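Local structure of C24 protein (Bizionia argentinensis JUB59, 6OV6) at residues A[32-37]-A[56-61]; A[37-42]-A[112-117]; A[62-67]-A[96-101]; A[148-153]-A[271-276]; A[185-190]-A[261-266]. The protein probably forms the trimeric, manganese-binding tip with which the long tail fibre of a temperate bacteriophage recognises its host receptor. All blocks are in the same frame, centred on the assembly; numbering follows the deposited sequence.

Contact 1: A[32-37]-A[56-61]; sequences LGELAG and VVYING
Tyr58 leaves strand 51-59 with CG anti to the backbone N (chi1 177°), and its ring slides flat across the helical turn that follows helix 19-27. From CB outward, CG and CD1 both sit beneath Gly33, whose CA is 3.5 Å from the ring centroid and almost on the ring normal, a CH-pi contact over the face. Because Gly33 has no side chain, the ring lies directly against the backbone. Along the CD2-CE2 edge, Tyr58 CD2 passes 3.6 Å from Gly37 O near the ring plane, while Tyr58 CE2 comes to 3.3 Å from Gly33 C over the same face. At the tip, Tyr58 OH donates to Glu34 OE2 at 2.5 Å, a very short bond. Glu34 folds back to accept it: its chain bends at chi2 (-46°), and the carboxylate stands at 68° to the ring, offering the anti lone pair of OE2. A water also donates to Glu34 OE2 at 2.7 Å and weakly accepts from Gly61 N, so the carboxylate oxygen is gripped twice. The contact joins the sheet to the trimer interior, where Leu32 packs on Leu32 of both neighbouring subunits. With a buried phenol pressed so close to a carboxylate, the short distance is consistent with a strong, charge-assisted bond, and negative charge on Glu34 would be partly offset by the two donors.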
# COMPACT_ATOMS: atom_id res chain seq x y z
N LEU A 32 28.35 32.94 10.33
CA LEU A 32 26.95 32.70 9.95
C LEU A 32 26.80 32.14 8.53
O LEU A 32 25.81 31.47 8.24
CB LEU A 32 26.03 33.91 10.20
CG LEU A 32 25.86 34.34 11.68
CD1 LEU A 32 25.32 35.73 11.78
CD2 LEU A 32 24.97 33.38 12.46
N GLY A 33 27.81 32.37 7.68
CA GLY A 33 27.82 31.77 6.35
C GLY A 33 27.90 30.25 6.40
O GLY A 33 27.42 29.58 5.48
N GLU A 34 28.44 29.69 7.51
CA GLU A 34 28.50 28.23 7.72
C GLU A 34 27.10 27.61 7.74
O GLU A 34 26.96 26.43 7.45
CB GLU A 34 29.24 27.83 9.02
CG GLU A 34 30.74 27.85 8.92
CD GLU A 34 31.38 27.20 7.71
OE1 GLU A 34 31.14 26.00 7.45
OE2 GLU A 34 32.22 27.88 7.08
N LEU A 35 26.07 28.39 8.11
CA LEU A 35 24.67 27.91 8.12
C LEU A 35 24.26 27.51 6.69
O LEU A 35 23.46 26.59 6.50
CB LEU A 35 23.69 29.00 8.64
CG LEU A 35 23.89 29.47 10.09
CD1 LEU A 35 22.73 30.37 10.51
CD2 LEU A 35 24.07 28.29 11.05
N ALA A 36 24.81 28.23 5.70
CA ALA A 36 24.58 27.98 4.27
C ALA A 36 25.51 26.86 3.80
O ALA A 36 25.09 26.01 3.03
CB ALA A 36 24.82 29.26 3.47
N GLY A 37 26.75 26.88 4.28
CA GLY A 37 27.79 25.92 3.93
C GLY A 37 28.76 26.58 2.98
O GLY A 37 28.41 27.58 2.33
N VAL A 56 26.03 38.07 -3.35
CA VAL A 56 26.83 37.85 -2.15
C VAL A 56 27.09 36.35 -2.06
O VAL A 56 26.18 35.53 -2.26
CB VAL A 56 26.17 38.42 -0.85
CG1 VAL A 56 26.96 38.02 0.40
CG2 VAL A 56 26.03 39.94 -0.92
N VAL A 57 28.37 36.01 -1.81
CA VAL A 57 28.79 34.61 -1.69
C VAL A 57 29.52 34.36 -0.37
O VAL A 57 29.92 35.31 0.31
CB VAL A 57 29.63 34.13 -2.93
CG1 VAL A 57 28.79 34.15 -4.21
CG2 VAL A 57 30.95 34.93 -3.08
N TYR A 58 29.71 33.10 -0.03
CA TYR A 58 30.43 32.71 1.19
C TYR A 58 31.49 31.69 0.81
O TYR A 58 31.15 30.65 0.24
CB TYR A 58 29.46 32.10 2.21
CG TYR A 58 30.16 31.63 3.46
CD1 TYR A 58 30.70 32.54 4.37
CD2 TYR A 58 30.26 30.27 3.76
CE1 TYR A 58 31.34 32.11 5.54
CE2 TYR A 58 30.87 29.83 4.93
CZ TYR A 58 31.41 30.75 5.82
OH TYR A 58 31.99 30.34 6.99
N ILE A 59 32.77 32.01 1.06
CA ILE A 59 33.88 31.09 0.73
C ILE A 59 34.84 31.12 1.87
O ILE A 59 35.25 32.20 2.30
CB ILE A 59 34.70 31.47 -0.57
CG1 ILE A 59 33.82 32.02 -1.67
CG2 ILE A 59 35.61 30.30 -1.03
CD1 ILE A 59 34.56 32.83 -2.72
N ASN A 60 35.25 29.92 2.32
CA ASN A 60 36.27 29.73 3.35
C ASN A 60 36.22 30.74 4.51
O ASN A 60 37.19 31.48 4.75
CB ASN A 60 37.65 29.70 2.69
CG ASN A 60 37.84 28.62 1.67
OD1 ASN A 60 37.17 27.58 1.67
ND2 ASN A 60 38.73 28.86 0.74
N GLY A 61 35.07 30.78 5.18
CA GLY A 61 34.86 31.61 6.36
C GLY A 61 34.61 33.08 6.12
O GLY A 61 34.49 33.81 7.09
O HOH W 1 33.85 28.00 4.98

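Contact 2: A[37-42]-A[112-117]; sequences GNKAII and AEFAKL
Strand 40-42 pairs in parallel with the weakly bonded strand 115-116, at one side of the mixed sheet in the N-terminal part of the chain. Two backbone bonds carry the pairing: Ala115 N donates to Lys39 O at 3.1 Å, nearly along the C=O axis, and Ile41 N donates to Ala115 O at 2.9 Å, from above that carbonyl's plane. Ala40 lies level with Ala115. Lys39 and Ala40 both face Tyr58 as a G1 beta bulge, and Lys39 takes the left-handed backbone conformation (phi 62°) that goes with it. From there its extended side chain crosses Phe114 at about a right angle, CB standing 3.9 Å from the ring centroid over the face. Beyond the ring it runs alongside Glu113, pointing the same way, until Lys39 NZ meets Glu113 OE1 at 2.8 Å in a salt bridge. The backbone of Glu113 is bound in turn by Arg121 of a second subunit. At the other end, Ile41 CG2 rests on the bent chain of Lys116, whose NZ also bonds Gly44 O. A water ties the strands together there, donating to Ile41 O at 2.7 Å and accepting from Leu117 N and Lys116 NZ.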
# COMPACT_ATOMS: atom_id res chain seq x y z
N GLY A 37 26.75 26.88 4.28
CA GLY A 37 27.79 25.92 3.93
C GLY A 37 28.76 26.58 2.98
O GLY A 37 28.41 27.58 2.33
N ASN A 38 29.97 26.02 2.89
CA ASN A 38 31.03 26.57 2.02
C ASN A 38 30.60 26.68 0.55
O ASN A 38 29.90 25.79 0.05
CB ASN A 38 32.31 25.77 2.17
CG ASN A 38 33.53 26.50 1.64
OD1 ASN A 38 33.63 27.73 1.66
ND2 ASN A 38 34.46 25.74 1.10
N LYS A 39 31.02 27.78 -0.12
CA LYS A 39 30.72 28.06 -1.54
C LYS A 39 29.24 28.20 -1.81
O LYS A 39 28.72 27.77 -2.84
CB LYS A 39 31.43 27.06 -2.51
CG LYS A 39 32.94 27.15 -2.43
CD LYS A 39 33.61 25.98 -3.16
CE LYS A 39 35.07 25.89 -2.78
NZ LYS A 39 35.70 24.67 -3.34
N ALA A 40 28.57 28.92 -0.92
CA ALA A 40 27.15 29.17 -1.08
C ALA A 40 26.97 30.50 -1.75
O ALA A 40 27.75 31.44 -1.53
CB ALA A 40 26.48 29.20 0.27
N ILE A 41 25.92 30.57 -2.55
CA ILE A 41 25.41 31.81 -3.10
C ILE A 41 24.40 32.23 -2.02
O ILE A 41 23.40 31.54 -1.79
CB ILE A 41 24.73 31.65 -4.48
CG1 ILE A 41 25.77 31.27 -5.56
CG2 ILE A 41 23.97 32.97 -4.82
CD1 ILE A 41 25.20 30.84 -6.91
N ILE A 42 24.70 33.34 -1.32
CA ILE A 42 23.86 33.82 -0.23
C ILE A 42 22.68 34.61 -0.80
O ILE A 42 21.54 34.43 -0.37
CB ILE A 42 24.71 34.70 0.76
CG1 ILE A 42 25.93 33.94 1.36
CG2 ILE A 42 23.82 35.37 1.85
CD1 ILE A 42 25.65 32.74 2.29
N ALA A 112 30.78 26.21 -10.80
CA ALA A 112 29.79 25.12 -10.67
C ALA A 112 29.75 24.53 -9.24
O ALA A 112 28.76 23.90 -8.86
CB ALA A 112 30.10 24.02 -11.68
N GLU A 113 30.80 24.77 -8.45
CA GLU A 113 30.88 24.34 -7.05
C GLU A 113 30.04 25.23 -6.11
O GLU A 113 29.81 24.87 -4.95
CB GLU A 113 32.33 24.29 -6.58
CG GLU A 113 33.12 23.14 -7.18
CD GLU A 113 34.59 23.10 -6.85
OE1 GLU A 113 35.02 23.80 -5.89
OE2 GLU A 113 35.33 22.35 -7.52
N PHE A 114 29.59 26.40 -6.62
CA PHE A 114 28.74 27.33 -5.87
C PHE A 114 27.29 26.94 -6.04
O PHE A 114 26.84 26.67 -7.16
CB PHE A 114 29.00 28.79 -6.27
CG PHE A 114 30.29 29.33 -5.72
CD1 PHE A 114 30.30 30.24 -4.67
CD2 PHE A 114 31.51 28.95 -6.27
CE1 PHE A 114 31.49 30.73 -4.16
CE2 PHE A 114 32.71 29.45 -5.78
CZ PHE A 114 32.69 30.36 -4.73
N ALA A 115 26.58 26.84 -4.92
CA ALA A 115 25.19 26.42 -4.94
C ALA A 115 24.22 27.50 -4.50
O ALA A 115 24.48 28.24 -3.56
CB ALA A 115 25.01 25.17 -4.08
N LYS A 116 23.08 27.57 -5.19
CA LYS A 116 22.01 28.49 -4.83
C LYS A 116 21.23 27.75 -3.72
O LYS A 116 21.20 26.52 -3.72
CB LYS A 116 21.10 28.73 -6.05
CG LYS A 116 20.30 30.03 -5.99
CD LYS A 116 21.03 31.19 -6.65
CE LYS A 116 20.18 32.43 -6.64
NZ LYS A 116 20.24 33.15 -5.34
N LEU A 117 20.66 28.47 -2.76
CA LEU A 117 19.97 27.80 -1.67
C LEU A 117 18.47 27.95 -1.66
O LEU A 117 17.95 28.94 -2.18
CB LEU A 117 20.52 28.31 -0.33
CG LEU A 117 22.03 28.39 -0.20
CD1 LEU A 117 22.43 29.40 0.83
CD2 LEU A 117 22.64 27.00 0.04
O HOH W 2 21.03 31.24 -3.01

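Contact 3: A[62-67]-A[96-101]; sequences EVFKFV and FERYVT
Val100 is the wedge of this contact, its two methyls parted between two phenylalanines of the neighbouring strand: CG1 lies 3.7 Å from Phe66 CD1, and CG2 lies 3.7 Å from Phe64 CD2. Strands 62-70 and 96-102 run parallel here in the mixed sheet, although the short segments are twisted 44° apart, and within 62-67 and 96-101 the pairing is confined to the C-terminal ends. Val100 has CG1 anti to the backbone N (chi1 173°), which spreads the methyls toward both rings, and Val57 and Ile59 of strand 51-59 pack on it too. Phe66 also stacks with Trp111. Backbone bonds hold the register around this centre: Val100 N donates to Lys65 O at 3.0 Å, and Val67 N to Val100 O at 2.8 Å, both nearly along the C=O axis. On the opposite face of the sheet Val67 CG2 touches the Tyr99 ring. Where the strands splay, a water takes over the bonding, accepting from Lys65 N and donating to Arg98 O. Farther out, Arg98 bends at chi3 (73°) to bring its guanidinium to the edge of the Phe64 ring, so that Phe64 CE1 stands above one guanidinium face, offset toward the rim, with the two planes steeply inclined. Its NH1 and NH2 then reach Glu62 end-on, nearly coplanar with the carboxylate. NH2 lies 2.7 Å from Glu62 OE1 and NH1 2.8 Å from Glu62 OE2, each meeting the syn lone pair of its oxygen.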
# COMPACT_ATOMS: atom_id res chain seq x y z
N GLU A 62 34.51 33.53 4.84
CA GLU A 62 34.26 34.95 4.58
C GLU A 62 33.04 35.16 3.72
O GLU A 62 32.88 34.49 2.69
CB GLU A 62 35.45 35.63 3.86
CG GLU A 62 36.78 35.54 4.59
CD GLU A 62 37.85 36.35 3.88
OE1 GLU A 62 38.67 35.74 3.16
OE2 GLU A 62 37.76 37.59 3.91
N VAL A 63 32.25 36.18 4.07
CA VAL A 63 31.10 36.62 3.30
C VAL A 63 31.62 37.71 2.35
O VAL A 63 32.24 38.68 2.82
CB VAL A 63 29.95 37.14 4.20
CG1 VAL A 63 28.79 37.70 3.38
CG2 VAL A 63 29.46 36.08 5.19
N PHE A 64 31.39 37.56 1.04
CA PHE A 64 31.86 38.52 0.03
C PHE A 64 30.78 39.04 -0.86
O PHE A 64 29.92 38.27 -1.30
CB PHE A 64 32.89 37.88 -0.93
CG PHE A 64 34.23 37.50 -0.36
CD1 PHE A 64 35.18 38.48 -0.07
CD2 PHE A 64 34.56 36.17 -0.12
CE1 PHE A 64 36.42 38.14 0.44
CE2 PHE A 64 35.81 35.83 0.39
CZ PHE A 64 36.74 36.82 0.65
N LYS A 65 30.93 40.31 -1.28
CA LYS A 65 30.14 40.89 -2.36
C LYS A 65 30.66 40.15 -3.62
O LYS A 65 31.86 39.88 -3.74
CB LYS A 65 30.41 42.40 -2.52
CG LYS A 65 29.76 43.26 -1.45
CD LYS A 65 30.39 44.65 -1.35
CE LYS A 65 29.99 45.37 -0.08
NZ LYS A 65 30.70 46.67 0.06
N PHE A 66 29.74 39.79 -4.52
CA PHE A 66 30.04 39.13 -5.78
C PHE A 66 29.73 40.12 -6.88
O PHE A 66 28.63 40.69 -6.92
CB PHE A 66 29.22 37.84 -5.97
CG PHE A 66 29.49 37.16 -7.30
CD1 PHE A 66 30.56 36.29 -7.44
CD2 PHE A 66 28.68 37.40 -8.40
CE1 PHE A 66 30.82 35.65 -8.67
CE2 PHE A 66 28.92 36.75 -9.63
CZ PHE A 66 29.99 35.88 -9.75
N VAL A 67 30.71 40.32 -7.78
CA VAL A 67 30.54 41.20 -8.94
C VAL A 67 30.30 40.30 -10.16
O VAL A 67 31.18 39.54 -10.55
CB VAL A 67 31.72 42.20 -9.13
CG1 VAL A 67 31.57 43.00 -10.45
CG2 VAL A 67 31.83 43.15 -7.94
N PHE A 96 42.69 49.05 -0.61
CA PHE A 96 42.09 47.94 -1.35
C PHE A 96 40.79 47.43 -0.76
O PHE A 96 40.56 47.53 0.45
CB PHE A 96 43.10 46.78 -1.44
CG PHE A 96 44.38 47.08 -2.17
CD1 PHE A 96 44.42 47.16 -3.56
CD2 PHE A 96 45.57 47.29 -1.46
CE1 PHE A 96 45.61 47.47 -4.23
CE2 PHE A 96 46.76 47.57 -2.13
CZ PHE A 96 46.77 47.65 -3.52
N GLU A 97 39.96 46.84 -1.62
CA GLU A 97 38.70 46.18 -1.27
C GLU A 97 38.75 44.76 -1.82
O GLU A 97 39.39 44.53 -2.85
CB GLU A 97 37.48 46.96 -1.82
CG GLU A 97 37.51 47.19 -3.33
CD GLU A 97 36.36 47.99 -3.87
OE1 GLU A 97 36.38 49.24 -3.73
OE2 GLU A 97 35.46 47.39 -4.50
N ARG A 98 38.14 43.81 -1.11
CA ARG A 98 38.11 42.41 -1.49
C ARG A 98 36.71 42.00 -1.86
O ARG A 98 35.76 42.36 -1.19
CB ARG A 98 38.70 41.52 -0.38
CG ARG A 98 40.23 41.64 -0.34
CD ARG A 98 40.85 41.11 0.93
NE ARG A 98 40.81 39.65 0.98
CZ ARG A 98 40.01 38.95 1.78
NH1 ARG A 98 39.21 39.58 2.63
NH2 ARG A 98 40.04 37.63 1.75
N TYR A 99 36.57 41.28 -2.96
CA TYR A 99 35.28 40.83 -3.48
C TYR A 99 35.54 39.64 -4.36
O TYR A 99 36.69 39.30 -4.63
CB TYR A 99 34.55 41.97 -4.28
CG TYR A 99 35.36 42.50 -5.45
CD1 TYR A 99 35.15 42.02 -6.74
CD2 TYR A 99 36.38 43.43 -5.25
CE1 TYR A 99 35.93 42.46 -7.81
CE2 TYR A 99 37.17 43.87 -6.32
CZ TYR A 99 36.93 43.40 -7.60
OH TYR A 99 37.71 43.83 -8.64
N VAL A 100 34.48 38.99 -4.79
CA VAL A 100 34.58 37.83 -5.68
C VAL A 100 33.99 38.23 -7.02
O VAL A 100 33.00 38.95 -7.07
CB VAL A 100 33.88 36.60 -5.04
CG1 VAL A 100 33.80 35.41 -6.00
CG2 VAL A 100 34.61 36.19 -3.77
N THR A 101 34.63 37.75 -8.11
CA THR A 101 34.17 37.97 -9.48
C THR A 101 34.57 36.82 -10.41
O THR A 101 35.38 35.97 -10.02
CB THR A 101 34.51 39.39 -10.00
OG1 THR A 101 33.68 39.64 -11.13
CG2 THR A 101 35.97 39.55 -10.39
O HOH W 3 33.29 41.78 -0.36

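Contact 4: A[148-153]-A[271-276]; sequences WQLCDG and AYIIYI
Trp148 places CG anti to its carbonyl carbon (chi1 -65°) while Tyr275 places CG anti to its backbone N (chi1 -176°), and the two side chains cross at about a right angle on the same face of the sheet. Tyr275 CB then sits 3.7 Å from the centroid of the indole six-membered ring, straight over its face. The phenol comes in edge first: CD1 leads toward the five-membered ring, the planes 68° apart in a T-shaped (edge-to-face) stack. The pyrrole N-H is used elsewhere, Trp148 NE1 donating to Arg125 O of the third subunit, so the aromatic pair faces a subunit interface. At the benzo end, Ile273 CD1 touches Trp148 CE3 at 3.6 Å. All this rides on antiparallel pairing: within this chain, strand 148-150 is an outer strand of a three-stranded sheet, with strand 267-275 in its middle. Gln149 and Ile274 form the hydrogen-bonded pair, Gln149 N donating to Ile274 O at 3.0 Å and Ile274 N to Gln149 O at 2.8 Å; Trp148 with Tyr275 and Leu150 with Ile273 are the non-hydrogen-bonded pairs. Cys151, centre of an inverse gamma turn, adds one more bond, its N donating to Tyr272 O at 2.8 Å from above the carbonyl plane. A water also donates to Tyr272 O and to Cys151 O, bridging the turn to the strand. Cys151 SG packs 3.6 Å from Ile274 CB. Gln149 holds CG in the crowded position between its backbone N and carbonyl carbon, and the extended chain brings NE2 to Leu150 O at 3.0 Å, in the amide plane.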
# COMPACT_ATOMS: atom_id res chain seq x y z
N TRP A 148 11.96 10.76 17.31
CA TRP A 148 11.09 9.90 16.49
C TRP A 148 10.62 8.69 17.28
O TRP A 148 11.32 8.24 18.19
CB TRP A 148 11.83 9.43 15.23
CG TRP A 148 12.20 10.53 14.28
CD1 TRP A 148 13.26 11.39 14.38
CD2 TRP A 148 11.55 10.84 13.03
NE1 TRP A 148 13.28 12.25 13.30
CE2 TRP A 148 12.24 11.93 12.46
CE3 TRP A 148 10.45 10.29 12.34
CZ2 TRP A 148 11.87 12.48 11.22
CZ3 TRP A 148 10.05 10.85 11.14
CH2 TRP A 148 10.76 11.94 10.59
N GLN A 149 9.48 8.11 16.88
CA GLN A 149 8.98 6.87 17.48
C GLN A 149 8.20 6.10 16.43
O GLN A 149 7.75 6.68 15.44
CB GLN A 149 8.08 7.14 18.71
CG GLN A 149 6.70 7.70 18.38
CD GLN A 149 5.76 7.56 19.55
OE1 GLN A 149 5.78 8.37 20.49
NE2 GLN A 149 4.89 6.56 19.49
N LEU A 150 7.96 4.82 16.70
CA LEU A 150 7.15 3.94 15.87
C LEU A 150 5.69 4.43 15.92
O LEU A 150 5.23 4.88 16.98
CB LEU A 150 7.28 2.53 16.46
CG LEU A 150 7.05 1.32 15.56
CD1 LEU A 150 8.13 1.23 14.45
CD2 LEU A 150 7.03 0.05 16.40
N CYS A 151 4.96 4.37 14.78
CA CYS A 151 3.53 4.70 14.76
C CYS A 151 2.83 3.45 15.33
O CYS A 151 2.50 2.52 14.58
CB CYS A 151 3.05 5.03 13.35
SG CYS A 151 3.79 6.54 12.68
N ASP A 152 2.72 3.40 16.67
CA ASP A 152 2.20 2.23 17.40
C ASP A 152 0.92 2.46 18.22
O ASP A 152 0.48 1.54 18.93
CB ASP A 152 3.32 1.66 18.29
CG ASP A 152 3.92 2.64 19.29
OD1 ASP A 152 3.37 3.75 19.45
OD2 ASP A 152 4.99 2.33 19.85
N GLY A 153 0.33 3.63 18.12
CA GLY A 153 -0.88 3.94 18.88
C GLY A 153 -0.63 4.69 20.18
O GLY A 153 -1.58 5.24 20.74
N ALA A 271 9.21 -0.04 8.61
CA ALA A 271 8.60 0.55 9.79
C ALA A 271 8.02 1.92 9.44
O ALA A 271 8.59 2.66 8.63
CB ALA A 271 9.64 0.70 10.89
N TYR A 272 6.88 2.24 10.04
CA TYR A 272 6.25 3.56 9.97
C TYR A 272 6.66 4.27 11.26
O TYR A 272 6.35 3.80 12.37
CB TYR A 272 4.73 3.50 9.86
CG TYR A 272 4.30 3.11 8.48
CD1 TYR A 272 4.44 4.00 7.42
CD2 TYR A 272 3.80 1.84 8.21
CE1 TYR A 272 4.08 3.64 6.12
CE2 TYR A 272 3.44 1.47 6.90
CZ TYR A 272 3.62 2.37 5.86
OH TYR A 272 3.33 2.05 4.56
N ILE A 273 7.40 5.36 11.12
CA ILE A 273 7.85 6.15 12.27
C ILE A 273 7.32 7.57 12.13
O ILE A 273 6.95 7.99 11.04
CB ILE A 273 9.38 6.10 12.49
CG1 ILE A 273 10.18 6.79 11.32
CG2 ILE A 273 9.89 4.67 12.85
CD1 ILE A 273 11.70 7.01 11.61
N ILE A 274 7.33 8.34 13.23
CA ILE A 274 6.84 9.71 13.16
C ILE A 274 7.64 10.61 14.09
O ILE A 274 8.11 10.17 15.12
CB ILE A 274 5.31 9.75 13.46
CG1 ILE A 274 4.65 11.07 13.02
CG2 ILE A 274 4.96 9.33 14.89
CD1 ILE A 274 3.21 10.96 12.74
N TYR A 275 7.79 11.86 13.70
CA TYR A 275 8.51 12.80 14.53
C TYR A 275 7.55 13.39 15.59
O TYR A 275 6.54 13.96 15.24
CB TYR A 275 9.14 13.90 13.69
CG TYR A 275 9.97 14.84 14.53
CD1 TYR A 275 11.23 14.48 14.98
CD2 TYR A 275 9.47 16.08 14.91
CE1 TYR A 275 11.99 15.34 15.77
CE2 TYR A 275 10.22 16.95 15.72
CZ TYR A 275 11.47 16.57 16.15
OH TYR A 275 12.20 17.44 16.93
N ILE A 276 7.91 13.26 16.86
CA ILE A 276 7.15 13.77 18.00
C ILE A 276 7.77 15.07 18.52
O ILE A 276 7.08 16.07 18.64
CB ILE A 276 6.98 12.68 19.11
CG1 ILE A 276 6.21 11.42 18.57
CG2 ILE A 276 6.29 13.24 20.39
CD1 ILE A 276 4.69 11.63 18.11
O HOH W 4 4.42 1.77 12.99

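Contact 5: A[185-190]-A[261-266]; sequences KKVTPS and QDNRAP
Gln261, Lys185 and Val187 bury most here, in a two-stranded antiparallel sheet between strands 186-187 and 256-262, the latter following soon after the manganese ligands His252 and His254. Gln261 and Val187 form the hydrogen-bonded pair: Gln261 N donates to Val187 O at 2.8 Å, nearly along the C=O axis, and Val187 N donates back to Gln261 O at 3.0 Å. Their side chains lie side by side, each with a branch in the crowded position between N and carbonyl carbon, so that Val187 CG1 meets Gln261 CG at 3.6 Å. Gln261 also packs on its own counterparts in both neighbouring subunits. Beyond the Lys186-Asp262 pair, Lys185 O accepts from Asn263 N at 2.8 Å, and the lysine chain runs alongside Arg264, Lys185 CG resting 3.4 Å above the centre of one face of the Arg264 guanidinium. Two positive ends so close are presumably tolerated because Asp174 of the third subunit binds both Lys185 NZ and Arg264 NH1. Arg264 is itself held flat by Asp262, gripped side-on through NE and NH2; Lys186 NZ joins this network through a long salt bridge to Asp262 OD2 and, weakly, through a water. Asp262 OD1 serves twice, giving its syn lone pair to Arg264 NE at 2.9 Å and its anti lone pair to the backbone N of Arg264 at 3.0 Å, which closes an Asx turn.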
# COMPACT_ATOMS: atom_id res chain seq x y z
N LYS A 185 -6.29 -10.71 6.32
CA LYS A 185 -5.06 -11.35 5.86
C LYS A 185 -5.42 -12.59 4.99
O LYS A 185 -4.76 -12.87 3.99
CB LYS A 185 -4.24 -11.76 7.08
CG LYS A 185 -2.83 -12.24 6.80
CD LYS A 185 -2.05 -12.58 8.10
CE LYS A 185 -1.59 -11.36 8.91
NZ LYS A 185 -0.49 -11.68 9.89
N LYS A 186 -6.46 -13.34 5.44
CA LYS A 186 -6.96 -14.57 4.80
C LYS A 186 -8.41 -14.43 4.38
O LYS A 186 -9.17 -13.71 5.02
CB LYS A 186 -6.89 -15.74 5.81
CG LYS A 186 -5.51 -16.08 6.42
CD LYS A 186 -4.45 -16.47 5.43
CE LYS A 186 -3.15 -16.67 6.17
NZ LYS A 186 -2.20 -17.53 5.42
N VAL A 187 -8.81 -15.17 3.35
CA VAL A 187 -10.20 -15.21 2.87
C VAL A 187 -10.49 -16.63 2.36
O VAL A 187 -9.57 -17.31 1.91
CB VAL A 187 -10.42 -14.13 1.77
CG1 VAL A 187 -9.64 -14.41 0.47
CG2 VAL A 187 -11.88 -13.78 1.53
N THR A 188 -11.74 -17.06 2.43
CA THR A 188 -12.14 -18.38 1.94
C THR A 188 -13.18 -18.18 0.84
O THR A 188 -14.26 -17.63 1.12
CB THR A 188 -12.64 -19.28 3.08
OG1 THR A 188 -11.60 -19.47 4.01
CG2 THR A 188 -13.11 -20.67 2.58
N PRO A 189 -12.91 -18.62 -0.42
CA PRO A 189 -13.93 -18.47 -1.47
C PRO A 189 -15.16 -19.32 -1.16
O PRO A 189 -15.05 -20.38 -0.53
CB PRO A 189 -13.21 -18.98 -2.74
CG PRO A 189 -12.20 -19.92 -2.23
CD PRO A 189 -11.71 -19.27 -0.95
N SER A 190 -16.32 -18.83 -1.56
CA SER A 190 -17.58 -19.54 -1.35
C SER A 190 -18.43 -19.34 -2.58
O SER A 190 -18.19 -18.43 -3.38
CB SER A 190 -18.28 -19.04 -0.08
OG SER A 190 -18.63 -17.67 -0.14
N GLN A 261 -7.35 -18.94 1.49
CA GLN A 261 -6.28 -18.41 0.65
C GLN A 261 -5.73 -17.12 1.28
O GLN A 261 -6.39 -16.50 2.12
CB GLN A 261 -6.76 -18.21 -0.79
CG GLN A 261 -7.80 -17.14 -0.97
CD GLN A 261 -8.46 -17.18 -2.33
OE1 GLN A 261 -8.76 -18.24 -2.89
NE2 GLN A 261 -8.72 -16.01 -2.89
N ASP A 262 -4.51 -16.78 0.92
CA ASP A 262 -3.82 -15.59 1.41
C ASP A 262 -4.25 -14.38 0.55
O ASP A 262 -4.06 -14.35 -0.67
CB ASP A 262 -2.30 -15.81 1.40
CG ASP A 262 -1.51 -14.79 2.19
OD1 ASP A 262 -1.89 -13.60 2.18
OD2 ASP A 262 -0.49 -15.17 2.80
N ASN A 263 -4.87 -13.40 1.21
CA ASN A 263 -5.45 -12.23 0.56
C ASN A 263 -4.42 -11.13 0.24
O ASN A 263 -4.76 -10.12 -0.38
CB ASN A 263 -6.58 -11.69 1.44
CG ASN A 263 -7.67 -10.99 0.70
OD1 ASN A 263 -7.88 -11.15 -0.51
ND2 ASN A 263 -8.42 -10.21 1.43
N ARG A 264 -3.18 -11.33 0.65
CA ARG A 264 -2.14 -10.31 0.48
C ARG A 264 -1.42 -10.33 -0.84
O ARG A 264 -1.00 -11.39 -1.31
CB ARG A 264 -1.12 -10.37 1.61
CG ARG A 264 -1.76 -10.14 2.98
CD ARG A 264 -0.80 -10.49 4.08
NE ARG A 264 -0.53 -11.93 4.13
CZ ARG A 264 0.19 -12.51 5.08
NH1 ARG A 264 0.71 -11.79 6.07
NH2 ARG A 264 0.37 -13.82 5.08
N ALA A 265 -1.26 -9.13 -1.42
CA ALA A 265 -0.49 -8.91 -2.63
C ALA A 265 1.02 -8.92 -2.21
O ALA A 265 1.28 -8.93 -0.98
CB ALA A 265 -0.87 -7.56 -3.25
N PRO A 266 2.01 -8.95 -3.16
CA PRO A 266 3.43 -8.99 -2.77
C PRO A 266 3.82 -7.83 -1.88
O PRO A 266 3.66 -6.68 -2.28
CB PRO A 266 4.18 -9.01 -4.11
CG PRO A 266 3.17 -9.66 -5.06
CD PRO A 266 1.88 -9.04 -4.63
O HOH W 5 0.19 -17.72 3.27

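From the N terminus, contact 1 comes first, tying the turn after helix 19-27 to strand 51-59. Contact 2 starts where that turn ends, sharing Gly37, and runs on to strand 115-116, so the two cross along the chain. Contact 3 lies wholly within the long loop that contact 2 closes; all three reach one mixed sheet, where contact 1 touches both others. Beyond helix 120-125, contact 4 joins strand 148-150 to the C-terminal strand, about 17 Å from contact 1 between nearest atoms. Contact 5 falls between its two segments, pairing the outgoing and returning chain about 11 Å away, again between nearest atoms.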